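Side-chain contacts in EDD domain protein, DegV family (Ruminococcus gnavus, PDB 3JR7), which is a DegV-family protein of unknown function that probably binds lipids: residues 62-65 against 66-70; 115-118 against 119-122; 146-149 against 150-153; 254-257 against 258-261. All coordinates share one frame; numbering follows the deposited sequence.

In the fold
Followed from the N terminus, the four contacts come in series; none encloses or crosses another, and each is local, made by residues up to four or five apart along one helix or at its start, so that no long loop is closed. Interaction 1 forms the start of helix 64-73. Interaction 2 lies in helix 111-126, which links the parallel strands 98-103 and 130-135, and interaction 3 in helix 141-155, packed against strands 22-27 and 98-103 of the same sheet. Interaction 4 begins helix 257-270, beside the second sheet. Interactions 1 and 4 touch, Leu68 meeting Cys254 and Asn255. Interactions 2 and 4 are farthest apart, with centres about 37 Å from each other.

Interaction 1. Residues 62-65 against 66-70; sequences LKQE and ELLLK
Leu68 N donates to Gln64 O over 2.8 Å, in a nearly straight bond with an N-H...O angle of 170°, and the leucine also leans its branch point on that acceptor, CG lying 3.5 Å from Gln64 O. With CG placed beside its own backbone N (chi1 -76°), Leu68 turns back over the preceding turn. There its CD1 meets the extended chain of Gln64, 3.8 Å from NE2, the two side chains running alongside and pointing the same way. One residue later the pattern recurs: Leu69 N bonds to Glu65 O at 2.9 Å, and Leu69 CD1 rests on Glu65 CG at 3.8 Å, a methyl against the aliphatic part of an acidic side chain. Leu62 behaves differently, since its side chain crosses that of Glu66 at about a right angle, while Leu62 CD2 faces Leu67 CD2 at 4.2 Å. Beyond the segments, Leu62 and Glu66 touch Trp56, and Leu67 and Leu68 reach Thr286 of helix 283-289. The i to i+4 bonds are those of any alpha-helix; Lys63, the N-cap residue, whose O accepts Leu67 N at 3.1 Å, marks this one as the N-terminal turn of helix 64-73.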
ATOM      1  N   LEU A  62      -0.652   6.224  16.639  1.00 35.26           N
ATOM      2  CA  LEU A  62      -1.160   4.890  16.980  1.00 34.30           C
ATOM      3  C   LEU A  62      -0.037   3.862  16.858  1.00 33.39           C
ATOM      4  O   LEU A  62       0.442   3.580  15.773  1.00 32.87           O
ATOM      5  CB  LEU A  62      -2.342   4.489  16.118  1.00 34.26           C
ATOM      6  CG  LEU A  62      -2.989   3.118  16.385  1.00 35.44           C
ATOM      7  CD1 LEU A  62      -3.695   3.002  17.783  1.00 37.70           C
ATOM      8  CD2 LEU A  62      -3.957   2.825  15.278  1.00 34.20           C
ATOM      9  N   LYS A  63       0.401   3.327  17.985  1.00 31.65           N
ATOM     10  CA  LYS A  63       1.514   2.354  17.972  1.00 31.75           C
ATOM     11  C   LYS A  63       1.025   1.004  17.558  1.00 29.06           C
ATOM     12  O   LYS A  63      -0.021   0.566  18.007  1.00 26.88           O
ATOM     13  CB  LYS A  63       2.163   2.257  19.354  1.00 32.99           C
ATOM     14  CG  LYS A  63       2.856   3.546  19.765  1.00 38.14           C
ATOM     15  CD  LYS A  63       4.107   3.781  18.923  1.00 44.45           C
ATOM     16  CE  LYS A  63       4.618   5.221  19.032  1.00 47.37           C
ATOM     17  NZ  LYS A  63       3.728   6.169  18.255  1.00 50.02           N
ATOM     18  N   GLN A  64       1.824   0.336  16.723  1.00 27.71           N
ATOM     19  CA  GLN A  64       1.467  -0.983  16.190  1.00 27.01           C
ATOM     20  C   GLN A  64       1.141  -1.955  17.330  1.00 25.82           C
ATOM     21  O   GLN A  64       0.201  -2.719  17.259  1.00 24.82           O
ATOM     22  CB  GLN A  64       2.619  -1.532  15.311  1.00 26.34           C
ATOM     23  CG  GLN A  64       2.250  -2.794  14.546  1.00 27.03           C
ATOM     24  CD  GLN A  64       3.418  -3.334  13.790  1.00 27.24           C
ATOM     25  OE1 GLN A  64       3.654  -2.991  12.612  1.00 29.22           O
ATOM     26  NE2 GLN A  64       4.194  -4.141  14.466  1.00 21.52           N
ATOM     27  N   GLU A  65       1.938  -1.917  18.390  1.00 26.36           N
ATOM     28  CA  GLU A  65       1.788  -2.911  19.455  1.00 26.42           C
ATOM     29  C   GLU A  65       0.403  -2.736  20.074  1.00 26.46           C
ATOM     30  O   GLU A  65      -0.370  -3.686  20.218  1.00 25.85           O
ATOM     31  CB  GLU A  65       2.934  -2.814  20.514  1.00 26.58           C
ATOM     32  CG  GLU A  65       2.592  -3.653  21.765  1.00 25.92           C
ATOM     33  CD  GLU A  65       3.755  -3.963  22.691  1.00 28.61           C
ATOM     34  OE1 GLU A  65       4.872  -3.385  22.570  1.00 28.56           O
ATOM     35  OE2 GLU A  65       3.519  -4.830  23.567  1.00 27.57           O
ATOM     36  N   GLU A  66       0.028  -1.495  20.372  1.00 27.34           N
ATOM     37  CA  GLU A  66      -1.311  -1.264  20.926  1.00 27.75           C
ATOM     38  C   GLU A  66      -2.412  -1.747  19.982  1.00 26.36           C
ATOM     39  O   GLU A  66      -3.456  -2.279  20.365  1.00 24.52           O
ATOM     40  CB  GLU A  66      -1.476   0.231  21.242  1.00 30.11           C
ATOM     41  CG  GLU A  66      -2.882   0.562  21.722  1.00 35.06           C
ATOM     42  CD  GLU A  66      -3.070   2.022  22.105  1.00 41.73           C
ATOM     43  OE1 GLU A  66      -2.468   2.910  21.440  1.00 44.36           O
ATOM     44  OE2 GLU A  66      -3.885   2.258  23.033  1.00 46.43           O
ATOM     45  N   LEU A  67      -2.208  -1.536  18.701  1.00 25.36           N
ATOM     46  CA  LEU A  67      -3.216  -1.977  17.750  1.00 25.24           C
ATOM     47  C   LEU A  67      -3.289  -3.496  17.682  1.00 23.95           C
ATOM     48  O   LEU A  67      -4.359  -4.070  17.685  1.00 24.60           O
ATOM     49  CB  LEU A  67      -2.876  -1.374  16.356  1.00 25.50           C
ATOM     50  CG  LEU A  67      -3.699  -1.843  15.145  1.00 25.73           C
ATOM     51  CD1 LEU A  67      -5.193  -1.598  15.303  1.00 26.73           C
ATOM     52  CD2 LEU A  67      -3.124  -1.097  13.902  1.00 24.20           C
ATOM     53  N   LEU A  68      -2.148  -4.162  17.607  1.00 23.60           N
ATOM     54  CA  LEU A  68      -2.139  -5.632  17.552  1.00 23.54           C
ATOM     55  C   LEU A  68      -2.772  -6.234  18.800  1.00 24.97           C
ATOM     56  O   LEU A  68      -3.454  -7.236  18.723  1.00 24.86           O
ATOM     57  CB  LEU A  68      -0.701  -6.141  17.400  1.00 23.36           C
ATOM     58  CG  LEU A  68      -0.072  -6.012  15.994  1.00 22.34           C
ATOM     59  CD1 LEU A  68       1.448  -6.352  15.961  1.00 21.40           C
ATOM     60  CD2 LEU A  68      -0.871  -6.850  14.958  1.00 19.65           C
ATOM     61  N   LEU A  69      -2.512  -5.628  19.961  1.00 25.83           N
ATOM     62  CA  LEU A  69      -3.092  -6.143  21.228  1.00 26.30           C
ATOM     63  C   LEU A  69      -4.613  -5.947  21.245  1.00 26.73           C
ATOM     64  O   LEU A  69      -5.363  -6.837  21.659  1.00 25.71           O
ATOM     65  CB  LEU A  69      -2.455  -5.441  22.442  1.00 25.67           C
ATOM     66  CG  LEU A  69      -1.027  -5.917  22.771  1.00 25.06           C
ATOM     67  CD1 LEU A  69      -0.411  -4.971  23.727  1.00 24.29           C
ATOM     68  CD2 LEU A  69      -0.993  -7.383  23.327  1.00 25.36           C
ATOM     69  N   LYS A  70      -5.076  -4.790  20.758  1.00 27.39           N
ATOM     70  CA  LYS A  70      -6.517  -4.595  20.658  1.00 27.31           C
ATOM     71  C   LYS A  70      -7.172  -5.597  19.706  1.00 26.78           C
ATOM     72  O   LYS A  70      -8.251  -6.161  19.993  1.00 26.00           O
ATOM     73  CB  LYS A  70      -6.832  -3.143  20.256  1.00 28.16           C
ATOM     74  CG  LYS A  70      -8.307  -2.835  20.197  1.00 31.54           C
ATOM     75  CD  LYS A  70      -8.997  -3.019  21.567  1.00 35.41           C
ATOM     76  CE  LYS A  70     -10.376  -2.370  21.587  1.00 38.63           C
ATOM     77  NZ  LYS A  70     -10.958  -2.363  22.963  1.00 39.88           N
TER

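Interaction 2. Residues 115-118 against 119-122; sequences AVLG and KNLY
Lys119 N bonds to Ala115 O at 3.1 Å within helix 111-126, the crossover helix of a beta-alpha-beta unit whose parallel strands are 98-103 and 130-135. The donor stands 28° out of the carbonyl plane, and the Lys119 side chain starts close to the next acceptor, CB being 3.3 Å from Val116 O. From there the chain runs fully extended, leaving the preceding turn behind, and its NZ is hydrogen-bonded to Ile131 O of strand 130-135, so that this lysine joins the helix to the sheet. Asn120 follows, its N donating to Val116 O. Its CG lies beside its own backbone N (chi1 -67°), which swings the amide back over the previous turn, where ND2 comes within 4.2 Å of Leu117 CD1 and more loosely approaches a methyl of Val116. Leu121 turns the same way: its N bonds to Leu117 O at 2.9 Å, and its CG rests 3.4 Å from that oxygen. Beyond the segments its side chain packs on Glu86 and Met89 of helix 85-92, while Ala115, buried, meets Val101 and Val133 of the two strands. Tyr122 departs from the pattern of its two predecessors. Its CG lies opposite the backbone N (chi1 -176°), which takes the ring off the Gly118 turn to where it meets the ring of Tyr126. What Tyr122 gives the preceding turn is its backbone and first side-chain carbon: N donates to Gly118 O at 2.9 Å, and CB lies 3.5 Å from the same oxygen.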
ATOM      1  N   ALA A 115     -10.919  10.658  -2.870  1.00 20.23           N
ATOM      2  CA  ALA A 115      -9.887  11.544  -3.369  1.00 19.88           C
ATOM      3  C   ALA A 115     -10.344  12.280  -4.649  1.00 20.06           C
ATOM      4  O   ALA A 115     -10.112  13.476  -4.790  1.00 20.19           O
ATOM      5  CB  ALA A 115      -8.593  10.766  -3.641  1.00 17.16           C
ATOM      6  N   VAL A 116     -11.010  11.549  -5.550  1.00 20.94           N
ATOM      7  CA  VAL A 116     -11.562  12.117  -6.779  1.00 21.18           C
ATOM      8  C   VAL A 116     -12.669  13.148  -6.490  1.00 21.82           C
ATOM      9  O   VAL A 116     -12.695  14.258  -7.057  1.00 21.19           O
ATOM     10  CB  VAL A 116     -12.033  10.993  -7.752  1.00 21.18           C
ATOM     11  CG1 VAL A 116     -12.872  11.587  -9.001  1.00 21.35           C
ATOM     12  CG2 VAL A 116     -10.829  10.188  -8.251  1.00 20.75           C
ATOM     13  N   LEU A 117     -13.575  12.805  -5.592  1.00 22.62           N
ATOM     14  CA  LEU A 117     -14.650  13.709  -5.212  1.00 23.49           C
ATOM     15  C   LEU A 117     -14.034  14.940  -4.516  1.00 23.48           C
ATOM     16  O   LEU A 117     -14.490  16.075  -4.707  1.00 22.57           O
ATOM     17  CB  LEU A 117     -15.644  12.948  -4.296  1.00 23.73           C
ATOM     18  CG  LEU A 117     -17.004  13.515  -4.056  1.00 28.54           C
ATOM     19  CD1 LEU A 117     -17.712  13.749  -5.433  1.00 31.45           C
ATOM     20  CD2 LEU A 117     -17.792  12.508  -3.166  1.00 30.76           C
ATOM     21  N   GLY A 118     -12.997  14.729  -3.707  1.00 22.92           N
ATOM     22  CA  GLY A 118     -12.297  15.834  -3.092  1.00 23.09           C
ATOM     23  C   GLY A 118     -11.762  16.832  -4.118  1.00 23.43           C
ATOM     24  O   GLY A 118     -11.755  18.047  -3.883  1.00 21.96           O
ATOM     25  N   LYS A 119     -11.301  16.318  -5.248  1.00 23.65           N
ATOM     26  CA  LYS A 119     -10.849  17.175  -6.338  1.00 25.29           C
ATOM     27  C   LYS A 119     -12.029  17.966  -6.952  1.00 25.88           C
ATOM     28  O   LYS A 119     -11.905  19.160  -7.269  1.00 26.12           O
ATOM     29  CB  LYS A 119     -10.111  16.342  -7.401  1.00 25.31           C
ATOM     30  CG  LYS A 119      -9.819  17.104  -8.644  1.00 26.01           C
ATOM     31  CD  LYS A 119      -9.101  16.259  -9.662  1.00 29.15           C
ATOM     32  CE  LYS A 119      -8.901  17.084 -10.942  1.00 31.36           C
ATOM     33  NZ  LYS A 119      -7.955  16.479 -11.884  1.00 32.94           N
ATOM     34  N   ASN A 120     -13.190  17.325  -7.071  1.00 26.82           N
ATOM     35  CA  ASN A 120     -14.369  18.029  -7.599  1.00 27.82           C
ATOM     36  C   ASN A 120     -14.773  19.168  -6.663  1.00 27.26           C
ATOM     37  O   ASN A 120     -15.014  20.296  -7.109  1.00 27.16           O
ATOM     38  CB  ASN A 120     -15.496  17.039  -7.860  1.00 28.91           C
ATOM     39  CG  ASN A 120     -15.149  16.090  -8.995  1.00 32.97           C
ATOM     40  OD1 ASN A 120     -14.338  16.421  -9.842  1.00 39.34           O
ATOM     41  ND2 ASN A 120     -15.710  14.907  -8.993  1.00 38.05           N
ATOM     42  N   LEU A 121     -14.780  18.891  -5.365  1.00 26.16           N
ATOM     43  CA  LEU A 121     -15.096  19.896  -4.358  1.00 25.72           C
ATOM     44  C   LEU A 121     -14.060  21.011  -4.409  1.00 25.54           C
ATOM     45  O   LEU A 121     -14.414  22.207  -4.379  1.00 25.90           O
ATOM     46  CB  LEU A 121     -15.164  19.268  -2.953  1.00 25.27           C
ATOM     47  CG  LEU A 121     -16.263  18.204  -2.757  1.00 26.13           C
ATOM     48  CD1 LEU A 121     -16.145  17.620  -1.334  1.00 26.08           C
ATOM     49  CD2 LEU A 121     -17.671  18.812  -3.051  1.00 24.52           C
ATOM     50  N   TYR A 122     -12.785  20.643  -4.482  1.00 24.45           N
ATOM     51  CA  TYR A 122     -11.707  21.670  -4.611  1.00 25.38           C
ATOM     52  C   TYR A 122     -12.004  22.665  -5.725  1.00 25.75           C
ATOM     53  O   TYR A 122     -11.871  23.885  -5.553  1.00 25.80           O
ATOM     54  CB  TYR A 122     -10.300  21.039  -4.858  1.00 25.44           C
ATOM     55  CG  TYR A 122      -9.235  22.093  -4.888  1.00 24.51           C
ATOM     56  CD1 TYR A 122      -8.596  22.495  -3.727  1.00 26.24           C
ATOM     57  CD2 TYR A 122      -8.944  22.761  -6.051  1.00 24.10           C
ATOM     58  CE1 TYR A 122      -7.666  23.525  -3.743  1.00 26.28           C
ATOM     59  CE2 TYR A 122      -8.000  23.806  -6.068  1.00 24.81           C
ATOM     60  CZ  TYR A 122      -7.391  24.167  -4.917  1.00 25.69           C
ATOM     61  OH  TYR A 122      -6.505  25.208  -4.933  1.00 30.11           O
TER

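Interaction 3. Residues 146-149 against 150-153; sequences IALK and VQQC
Lys149 reaches along its helix to Gln152, and its chain can be traced atom by atom. CB is simply near Val150 N, its neighbour along the chain, and CG stays 4.0 Å from Val150 N. The chain then bends twice, at chi2 (55°) and chi3 (78°), instead of running straight outward, and this folding takes CD past the glutamine amide, 3.4 Å from Gln152 OE1 and loosely beside the sulfur of Cys153. CE follows at 3.3 Å from Gln152 OE1, and NZ donates to Gln152 OE1 over 2.8 Å, approaching from 31° off the carbonyl plane. The extended glutamine lies alongside, pointing the same way. Cut back to alanine, this position would probably leave Gln152 OE1 without its ammonium partner and its amide freer to turn. Nearby, Leu148 O accepts Gln152 N at 2.9 Å and also a water at 2.6 Å; that water donates its other hydrogen to Gln151 OE1, and Leu148 CD2 flanks the same amide oxygen. Ala147 and Val150 instead meet Val24 of strand 22-27. The chemistry implies a division of labour: apolar residues seat helix 141-155 on the sheet, while the amide oxygens of Gln151 and Gln152 are met by a water and a lysine respectively.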
ATOM      1  N   ILE A 146       4.854   3.922  -5.523  1.00 20.84           N
ATOM      2  CA  ILE A 146       4.251   4.909  -6.441  1.00 20.44           C
ATOM      3  C   ILE A 146       4.625   6.365  -6.030  1.00 19.76           C
ATOM      4  O   ILE A 146       5.073   7.131  -6.869  1.00 18.99           O
ATOM      5  CB  ILE A 146       2.714   4.723  -6.527  1.00 20.20           C
ATOM      6  CG1 ILE A 146       2.379   3.349  -7.169  1.00 20.38           C
ATOM      7  CG2 ILE A 146       2.048   5.835  -7.350  1.00 20.19           C
ATOM      8  CD1 ILE A 146       0.943   2.912  -6.932  1.00 15.74           C
ATOM      9  N   ALA A 147       4.520   6.681  -4.736  1.00 19.18           N
ATOM     10  CA  ALA A 147       4.932   7.968  -4.192  1.00 19.46           C
ATOM     11  C   ALA A 147       6.405   8.261  -4.521  1.00 19.58           C
ATOM     12  O   ALA A 147       6.733   9.397  -4.945  1.00 19.55           O
ATOM     13  CB  ALA A 147       4.717   8.044  -2.663  1.00 18.27           C
ATOM     14  N   LEU A 148       7.276   7.258  -4.329  1.00 20.31           N
ATOM     15  CA  LEU A 148       8.711   7.373  -4.690  1.00 20.28           C
ATOM     16  C   LEU A 148       8.920   7.656  -6.181  1.00 20.64           C
ATOM     17  O   LEU A 148       9.779   8.459  -6.592  1.00 20.55           O
ATOM     18  CB  LEU A 148       9.505   6.120  -4.258  1.00 20.06           C
ATOM     19  CG  LEU A 148       9.741   5.965  -2.753  1.00 20.95           C
ATOM     20  CD1 LEU A 148      10.326   4.656  -2.346  1.00 21.04           C
ATOM     21  CD2 LEU A 148      10.652   7.157  -2.217  1.00 19.57           C
ATOM     22  N   LYS A 149       8.120   7.005  -7.005  1.00 20.57           N
ATOM     23  CA  LYS A 149       8.200   7.225  -8.435  1.00 20.48           C
ATOM     24  C   LYS A 149       7.785   8.656  -8.831  1.00 20.05           C
ATOM     25  O   LYS A 149       8.408   9.259  -9.692  1.00 19.11           O
ATOM     26  CB  LYS A 149       7.330   6.175  -9.172  1.00 20.94           C
ATOM     27  CG  LYS A 149       7.421   6.176 -10.707  1.00 22.02           C
ATOM     28  CD  LYS A 149       8.880   6.019 -11.229  1.00 23.89           C
ATOM     29  CE  LYS A 149       9.382   4.620 -11.176  1.00 26.43           C
ATOM     30  NZ  LYS A 149      10.744   4.414 -11.855  1.00 28.08           N
ATOM     31  N   VAL A 150       6.731   9.185  -8.207  1.00 20.01           N
ATOM     32  CA  VAL A 150       6.348  10.579  -8.426  1.00 20.77           C
ATOM     33  C   VAL A 150       7.551  11.481  -8.159  1.00 21.23           C
ATOM     34  O   VAL A 150       7.917  12.318  -8.988  1.00 22.27           O
ATOM     35  CB  VAL A 150       5.131  11.018  -7.540  1.00 20.20           C
ATOM     36  CG1 VAL A 150       4.936  12.566  -7.663  1.00 19.24           C
ATOM     37  CG2 VAL A 150       3.888  10.210  -7.890  1.00 20.24           C
ATOM     38  N   GLN A 151       8.184  11.292  -7.017  1.00 21.89           N
ATOM     39  CA  GLN A 151       9.335  12.126  -6.637  1.00 23.32           C
ATOM     40  C   GLN A 151      10.485  11.955  -7.621  1.00 23.51           C
ATOM     41  O   GLN A 151      11.163  12.910  -7.960  1.00 22.52           O
ATOM     42  CB  GLN A 151       9.793  11.737  -5.225  1.00 23.83           C
ATOM     43  CG  GLN A 151      11.090  12.454  -4.684  1.00 25.35           C
ATOM     44  CD  GLN A 151      11.533  11.880  -3.323  1.00 26.21           C
ATOM     45  OE1 GLN A 151      11.615  10.686  -3.144  1.00 29.12           O
ATOM     46  NE2 GLN A 151      11.751  12.724  -2.379  1.00 29.81           N
ATOM     47  N   GLN A 152      10.711  10.724  -8.070  1.00 24.45           N
ATOM     48  CA  GLN A 152      11.781  10.459  -9.035  1.00 25.01           C
ATOM     49  C   GLN A 152      11.512  11.217 -10.339  1.00 24.27           C
ATOM     50  O   GLN A 152      12.390  11.931 -10.842  1.00 23.36           O
ATOM     51  CB  GLN A 152      11.933   8.946  -9.273  1.00 25.69           C
ATOM     52  CG  GLN A 152      13.051   8.571 -10.276  1.00 27.69           C
ATOM     53  CD  GLN A 152      12.966   7.111 -10.754  1.00 30.59           C
ATOM     54  OE1 GLN A 152      12.117   6.330 -10.318  1.00 34.14           O
ATOM     55  NE2 GLN A 152      13.833   6.756 -11.670  1.00 33.14           N
ATOM     56  N   CYS A 153      10.289  11.128 -10.847  1.00 23.67           N
ATOM     57  CA  CYS A 153       9.892  11.877 -12.053  1.00 24.47           C
ATOM     58  C   CYS A 153      10.040  13.389 -11.884  1.00 24.98           C
ATOM     59  O   CYS A 153      10.563  14.087 -12.777  1.00 25.38           O
ATOM     60  CB  CYS A 153       8.470  11.554 -12.407  1.00 24.12           C
ATOM     61  SG  CYS A 153       8.277   9.829 -12.893  1.00 27.51           S
TER
HETATM   62  O   HOH W   1      12.062   8.930  -5.368  1.00 25.11           O

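Interaction 4. Residues 254-257 against 258-261; sequences CNCE and ERAK
Glu257 and Lys261 form an i to i+4 salt bridge, OE2 to NZ at 3.4 Å, and a water closes the triangle by donating to Glu257 OE2 at 2.7 Å and accepting from Lys261 NZ at 3.2 Å. The two chains lie alongside and point the same way. With CG beside the backbone N (chi1 -77°) and the next two torsions extended, the lysine chain brings CE to 3.2 Å from Glu257 OE2, closer than the charged nitrogen itself, whose direction is set by a bend at the last torsion (chi4 -48°). Beneath the pair, Lys261 N bonds to Glu257 O at 3.0 Å. One residue earlier, Ala260 N bonds to Cys256 O, the donor lying in the carbonyl plane; Cys256 is the N-cap residue of helix 257-270. Its sulfur stands between its own backbone N and carbonyl carbon (chi1 58°) and packs beside the chain of Arg259, with SG 4.0 Å from CD. The guanidinium continues beyond the segments to Gly292 O, which accepts a hydrogen bond from Arg259 NH1. Farther inward, Cys256, Arg259 and Ala260 all touch Ile294 of strand 294-297, setting the start of the helix against the second sheet. Glu257 and Glu258 both stand in the first turn, where the partly positive helix end is likely to stabilise acidic groups. The lysine would probably offset part of that negative charge, while the water solvates OE2 and links it to NZ.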
ATOM      1  N   CYS A 254       4.441  -7.193   9.220  1.00 22.47           N
ATOM      2  CA  CYS A 254       3.717  -6.885  10.437  1.00 23.78           C
ATOM      3  C   CYS A 254       4.304  -7.697  11.598  1.00 23.99           C
ATOM      4  O   CYS A 254       3.937  -8.853  11.777  1.00 23.73           O
ATOM      5  CB  CYS A 254       2.242  -7.240  10.277  1.00 23.01           C
ATOM      6  SG  CYS A 254       1.262  -6.755  11.721  1.00 26.11           S
ATOM      7  N   ASN A 255       5.199  -7.064  12.359  1.00 25.06           N
ATOM      8  CA  ASN A 255       5.798  -7.664  13.577  1.00 25.43           C
ATOM      9  C   ASN A 255       6.578  -8.962  13.257  1.00 25.91           C
ATOM     10  O   ASN A 255       6.490  -9.957  13.989  1.00 24.19           O
ATOM     11  CB  ASN A 255       4.700  -7.946  14.593  1.00 25.79           C
ATOM     12  CG  ASN A 255       5.244  -8.339  15.975  1.00 26.95           C
ATOM     13  OD1 ASN A 255       6.239  -7.776  16.443  1.00 26.90           O
ATOM     14  ND2 ASN A 255       4.590  -9.300  16.618  1.00 25.53           N
ATOM     15  N   CYS A 256       7.315  -8.963  12.149  1.00 25.26           N
ATOM     16  CA  CYS A 256       8.136 -10.133  11.755  1.00 25.86           C
ATOM     17  C   CYS A 256       9.315  -9.698  10.881  1.00 25.99           C
ATOM     18  O   CYS A 256       9.446 -10.042   9.689  1.00 26.61           O
ATOM     19  CB  CYS A 256       7.265 -11.232  11.119  1.00 25.17           C
ATOM     20  SG  CYS A 256       6.318 -10.697   9.651  1.00 26.59           S
ATOM     21  N   GLU A 257      10.180  -8.903  11.482  1.00 26.22           N
ATOM     22  CA  GLU A 257      11.306  -8.360  10.763  1.00 27.62           C
ATOM     23  C   GLU A 257      12.238  -9.415  10.183  1.00 27.84           C
ATOM     24  O   GLU A 257      12.766  -9.240   9.077  1.00 25.54           O
ATOM     25  CB  GLU A 257      12.122  -7.395  11.640  1.00 29.13           C
ATOM     26  CG  GLU A 257      13.029  -6.552  10.801  1.00 33.97           C
ATOM     27  CD  GLU A 257      14.009  -5.709  11.586  1.00 41.81           C
ATOM     28  OE1 GLU A 257      13.779  -5.419  12.778  1.00 47.55           O
ATOM     29  OE2 GLU A 257      15.033  -5.328  10.980  1.00 47.29           O
ATOM     30  N   GLU A 258      12.476 -10.493  10.922  1.00 28.77           N
ATOM     31  CA  GLU A 258      13.399 -11.520  10.423  1.00 30.06           C
ATOM     32  C   GLU A 258      12.806 -12.280   9.248  1.00 28.30           C
ATOM     33  O   GLU A 258      13.513 -12.650   8.322  1.00 27.42           O
ATOM     34  CB  GLU A 258      13.826 -12.503  11.523  1.00 31.50           C
ATOM     35  CG  GLU A 258      14.951 -11.942  12.441  1.00 37.13           C
ATOM     36  CD  GLU A 258      16.218 -11.430  11.699  1.00 43.31           C
ATOM     37  OE1 GLU A 258      16.748 -12.104  10.763  1.00 46.88           O
ATOM     38  OE2 GLU A 258      16.684 -10.312  12.062  1.00 47.99           O
ATOM     39  N   ARG A 259      11.510 -12.516   9.288  1.00 27.44           N
ATOM     40  CA  ARG A 259      10.820 -13.044   8.113  1.00 26.99           C
ATOM     41  C   ARG A 259      10.949 -12.089   6.894  1.00 26.13           C
ATOM     42  O   ARG A 259      11.190 -12.538   5.791  1.00 26.03           O
ATOM     43  CB  ARG A 259       9.377 -13.294   8.460  1.00 27.53           C
ATOM     44  CG  ARG A 259       8.574 -13.889   7.329  1.00 28.52           C
ATOM     45  CD  ARG A 259       7.168 -14.180   7.818  1.00 27.41           C
ATOM     46  NE  ARG A 259       7.230 -15.258   8.782  1.00 29.24           N
ATOM     47  CZ  ARG A 259       6.313 -15.548   9.701  1.00 30.09           C
ATOM     48  NH1 ARG A 259       5.214 -14.823   9.854  1.00 29.64           N
ATOM     49  NH2 ARG A 259       6.508 -16.603  10.477  1.00 30.57           N
ATOM     50  N   ALA A 260      10.829 -10.778   7.105  1.00 25.15           N
ATOM     51  CA  ALA A 260      11.077  -9.824   6.036  1.00 24.86           C
ATOM     52  C   ALA A 260      12.494  -9.971   5.453  1.00 25.30           C
ATOM     53  O   ALA A 260      12.698  -9.983   4.223  1.00 24.32           O
ATOM     54  CB  ALA A 260      10.838  -8.380   6.519  1.00 24.13           C
ATOM     55  N   LYS A 261      13.474 -10.082   6.323  1.00 25.66           N
ATOM     56  CA  LYS A 261      14.855 -10.234   5.864  1.00 26.86           C
ATOM     57  C   LYS A 261      15.084 -11.512   5.055  1.00 25.63           C
ATOM     58  O   LYS A 261      15.845 -11.509   4.097  1.00 24.83           O
ATOM     59  CB  LYS A 261      15.821 -10.173   7.061  1.00 27.99           C
ATOM     60  CG  LYS A 261      16.011  -8.731   7.535  1.00 32.73           C
ATOM     61  CD  LYS A 261      16.987  -8.616   8.657  1.00 37.79           C
ATOM     62  CE  LYS A 261      16.964  -7.236   9.333  1.00 42.18           C
ATOM     63  NZ  LYS A 261      17.014  -6.094   8.353  1.00 45.92           N
TER
HETATM   64  O   HOH W   2      14.344  -4.308   8.588  1.00 44.82           O